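Local coordinates for LYND (Lyngbya aestuarii, PDB 4V1T), which is a YcaO-family cyclodehydratase that probably uses ATP to turn cysteines of a cyanobactin precursor peptide into thiazolines, at residues Trp558-Leu563 / Phe740-Gly745. Numbering follows the deposited sequence.
Sequences WWYNRL and FWSRFG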
loop_
_atom_site.group_PDB
_atom_site.type_symbol
_atom_site.label_atom_id
_atom_site.label_comp_id
_atom_site.label_asym_id
_atom_site.label_seq_id
_atom_site.Cartn_x
_atom_site.Cartn_y
_atom_site.Cartn_z
ATOM N N TRP B 558 32.987 -20.631 -16.299
ATOM C CA TRP B 558 33.792 -19.423 -16.400
ATOM C C TRP B 558 34.672 -19.218 -15.178
ATOM O O TRP B 558 35.883 -18.999 -15.301
ATOM C CB TRP B 558 32.882 -18.210 -16.599
ATOM C CG TRP B 558 33.503 -16.895 -16.219
ATOM C CD1 TRP B 558 34.575 -16.287 -16.803
ATOM C CD2 TRP B 558 33.059 -16.016 -15.175
ATOM N NE1 TRP B 558 34.839 -15.087 -16.174
ATOM C CE2 TRP B 558 33.916 -14.896 -15.180
ATOM C CE3 TRP B 558 32.017 -16.067 -14.243
ATOM C CZ2 TRP B 558 33.767 -13.843 -14.280
ATOM C CZ3 TRP B 558 31.869 -15.021 -13.353
ATOM C CH2 TRP B 558 32.740 -13.923 -13.377
ATOM N N TRP B 559 34.064 -19.305 -14.002
ATOM C CA TRP B 559 34.742 -18.966 -12.758
ATOM C C TRP B 559 35.883 -19.915 -12.397
ATOM O O TRP B 559 36.977 -19.480 -12.039
ATOM C CB TRP B 559 33.731 -18.942 -11.612
ATOM C CG TRP B 559 34.337 -18.573 -10.305
ATOM C CD1 TRP B 559 34.828 -19.427 -9.359
ATOM C CD2 TRP B 559 34.529 -17.256 -9.792
ATOM N NE1 TRP B 559 35.308 -18.722 -8.288
ATOM C CE2 TRP B 559 35.135 -17.386 -8.528
ATOM C CE3 TRP B 559 34.237 -15.975 -10.274
ATOM C CZ2 TRP B 559 35.465 -16.286 -7.748
ATOM C CZ3 TRP B 559 34.567 -14.885 -9.498
ATOM C CH2 TRP B 559 35.176 -15.046 -8.248
ATOM N N TYR B 560 35.626 -21.213 -12.472
ATOM C CA TYR B 560 36.574 -22.193 -11.960
ATOM C C TYR B 560 37.646 -22.561 -12.976
ATOM O O TYR B 560 38.743 -22.972 -12.596
ATOM C CB TYR B 560 35.828 -23.435 -11.467
ATOM C CG TYR B 560 35.025 -23.130 -10.232
ATOM C CD1 TYR B 560 35.645 -22.976 -8.987
ATOM C CD2 TYR B 560 33.648 -22.930 -10.309
ATOM C CE1 TYR B 560 34.906 -22.659 -7.861
ATOM C CE2 TYR B 560 32.909 -22.620 -9.192
ATOM C CZ TYR B 560 33.537 -22.482 -7.974
ATOM O OH TYR B 560 32.779 -22.164 -6.873
ATOM N N ASN B 561 37.345 -22.405 -14.261
ATOM C CA ASN B 561 38.380 -22.502 -15.287
ATOM C C ASN B 561 39.076 -21.152 -15.467
ATOM O O ASN B 561 40.062 -21.058 -16.178
ATOM C CB ASN B 561 37.796 -22.973 -16.616
ATOM C CG ASN B 561 37.246 -24.386 -16.545
ATOM O OD1 ASN B 561 37.997 -25.362 -16.600
ATOM N ND2 ASN B 561 35.931 -24.502 -16.438
ATOM N N ARG B 562 38.552 -20.119 -14.808
ATOM C CA ARG B 562 39.082 -18.764 -14.903
ATOM C C ARG B 562 39.260 -18.357 -16.359
ATOM O O ARG B 562 40.335 -17.948 -16.792
ATOM C CB ARG B 562 40.392 -18.640 -14.124
ATOM C CG ARG B 562 40.188 -18.713 -12.615
ATOM C CD ARG B 562 41.494 -18.570 -11.855
ATOM N NE ARG B 562 42.206 -19.840 -11.734
ATOM C CZ ARG B 562 43.293 -20.019 -10.988
ATOM N NH1 ARG B 562 43.790 -19.009 -10.292
ATOM N NH2 ARG B 562 43.874 -21.212 -10.922
ATOM N N LEU B 563 38.177 -18.481 -17.110
ATOM C CA LEU B 563 38.195 -18.209 -18.533
ATOM C C LEU B 563 38.156 -16.724 -18.814
ATOM O O LEU B 563 37.546 -15.966 -18.068
ATOM C CB LEU B 563 37.007 -18.896 -19.213
ATOM C CG LEU B 563 36.953 -20.420 -19.067
ATOM C CD1 LEU B 563 35.633 -20.967 -19.579
ATOM C CD2 LEU B 563 38.115 -21.069 -19.798
ATOM N N PHE B 740 27.607 -23.180 -9.176
ATOM C CA PHE B 740 28.779 -22.306 -9.120
ATOM C C PHE B 740 29.490 -22.365 -7.769
ATOM O O PHE B 740 30.301 -21.497 -7.443
ATOM C CB PHE B 740 28.411 -20.854 -9.474
ATOM C CG PHE B 740 27.404 -20.203 -8.548
ATOM C CD1 PHE B 740 27.692 -19.982 -7.210
ATOM C CD2 PHE B 740 26.211 -19.720 -9.048
ATOM C CE1 PHE B 740 26.781 -19.350 -6.382
ATOM C CE2 PHE B 740 25.296 -19.080 -8.221
ATOM C CZ PHE B 740 25.578 -18.901 -6.889
ATOM N N TRP B 741 29.195 -23.404 -6.999
ATOM C CA TRP B 741 29.918 -23.694 -5.766
ATOM C C TRP B 741 31.107 -24.597 -6.088
ATOM O O TRP B 741 31.188 -25.152 -7.184
ATOM C CB TRP B 741 28.983 -24.355 -4.745
ATOM C CG TRP B 741 27.866 -23.457 -4.269
ATOM C CD1 TRP B 741 27.752 -22.110 -4.467
ATOM C CD2 TRP B 741 26.723 -23.847 -3.502
ATOM N NE1 TRP B 741 26.602 -21.635 -3.872
ATOM C CE2 TRP B 741 25.953 -22.685 -3.275
ATOM C CE3 TRP B 741 26.272 -25.066 -2.984
ATOM C CZ2 TRP B 741 24.758 -22.710 -2.560
ATOM C CZ3 TRP B 741 25.083 -25.088 -2.273
ATOM C CH2 TRP B 741 24.343 -23.919 -2.065
ATOM N N SER B 742 32.033 -24.730 -5.140
ATOM C CA SER B 742 33.273 -25.470 -5.368
ATOM C C SER B 742 33.069 -26.989 -5.373
ATOM O O SER B 742 33.451 -27.685 -4.428
ATOM C CB SER B 742 34.312 -25.091 -4.309
ATOM O OG SER B 742 34.643 -23.707 -4.383
ATOM N N ARG B 743 32.476 -27.494 -6.452
ATOM C CA ARG B 743 32.237 -28.934 -6.616
ATOM C C ARG B 743 32.959 -29.417 -7.870
ATOM O O ARG B 743 32.543 -29.118 -8.982
ATOM C CB ARG B 743 30.736 -29.226 -6.688
ATOM C CG ARG B 743 29.977 -28.686 -5.475
ATOM C CD ARG B 743 28.507 -29.002 -5.537
ATOM N NE ARG B 743 27.798 -28.675 -4.304
ATOM C CZ ARG B 743 26.493 -28.864 -4.131
ATOM N NH1 ARG B 743 25.748 -29.356 -5.115
ATOM N NH2 ARG B 743 25.924 -28.552 -2.977
ATOM N N PHE B 744 34.042 -30.164 -7.674
ATOM C CA PHE B 744 34.998 -30.430 -8.745
ATOM C C PHE B 744 35.019 -31.877 -9.217
ATOM O O PHE B 744 36.060 -32.372 -9.664
ATOM C CB PHE B 744 36.405 -30.025 -8.289
ATOM C CG PHE B 744 36.515 -28.588 -7.873
ATOM C CD1 PHE B 744 35.791 -27.605 -8.533
ATOM C CD2 PHE B 744 37.355 -28.214 -6.836
ATOM C CE1 PHE B 744 35.881 -26.281 -8.157
ATOM C CE2 PHE B 744 37.458 -26.885 -6.457
ATOM C CZ PHE B 744 36.727 -25.917 -7.116
ATOM N N GLY B 745 33.879 -32.551 -9.138
ATOM C CA GLY B 745 33.753 -33.887 -9.709
ATOM C C GLY B 745 33.850 -33.831 -11.225
ATOM O O GLY B 745 33.627 -32.784 -11.829
#
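Y560 reaches from the last turn of helix 538-561 into the loop that follows strand 728-733, and its ring meets F744 while its hydroxyl meets the backbone of F740. CG of Y560 stands anti to its carbonyl carbon (chi1 -69°), which sends the ring off the helix toward the loop. The phenol OH donates to F740 O at 2.6 Å, a short bond. F740 O lies near the ring plane, at its edge, while the donor sits 48° above the carbonyl plane and not on a lone pair. Further back along the ring, F744 turns an edge to the tyrosine face in an offset T-shaped stack, the planes at 70° and the centroids 5.3 Å apart. The touch is made by CE1 and CZ of F744; CE1 comes to 3.4 Å from CD1 of Y560. W559 CD1 sits over the centre of the opposite face, on the side away from F744, so the ring is held between the two. S742 OG, hydrogen-bonded to D479, stands 3.6 Å from CE1 of Y560. L749 of helix 748-755 packs on both Y560 and F744. A phenylalanine here would probably leave F740 O without its phenol donor and so remove the polar tie between helix end and loop. The contact thus fastens the C-terminal end of helix 538-561, in the YcaO region, to the loop between strand 728-733 and helix 748-755, and its chemistry is divided along one side chain: the aromatic flank joins the two through apolar contact, and the hydroxyl satisfies a backbone carbonyl of that loop.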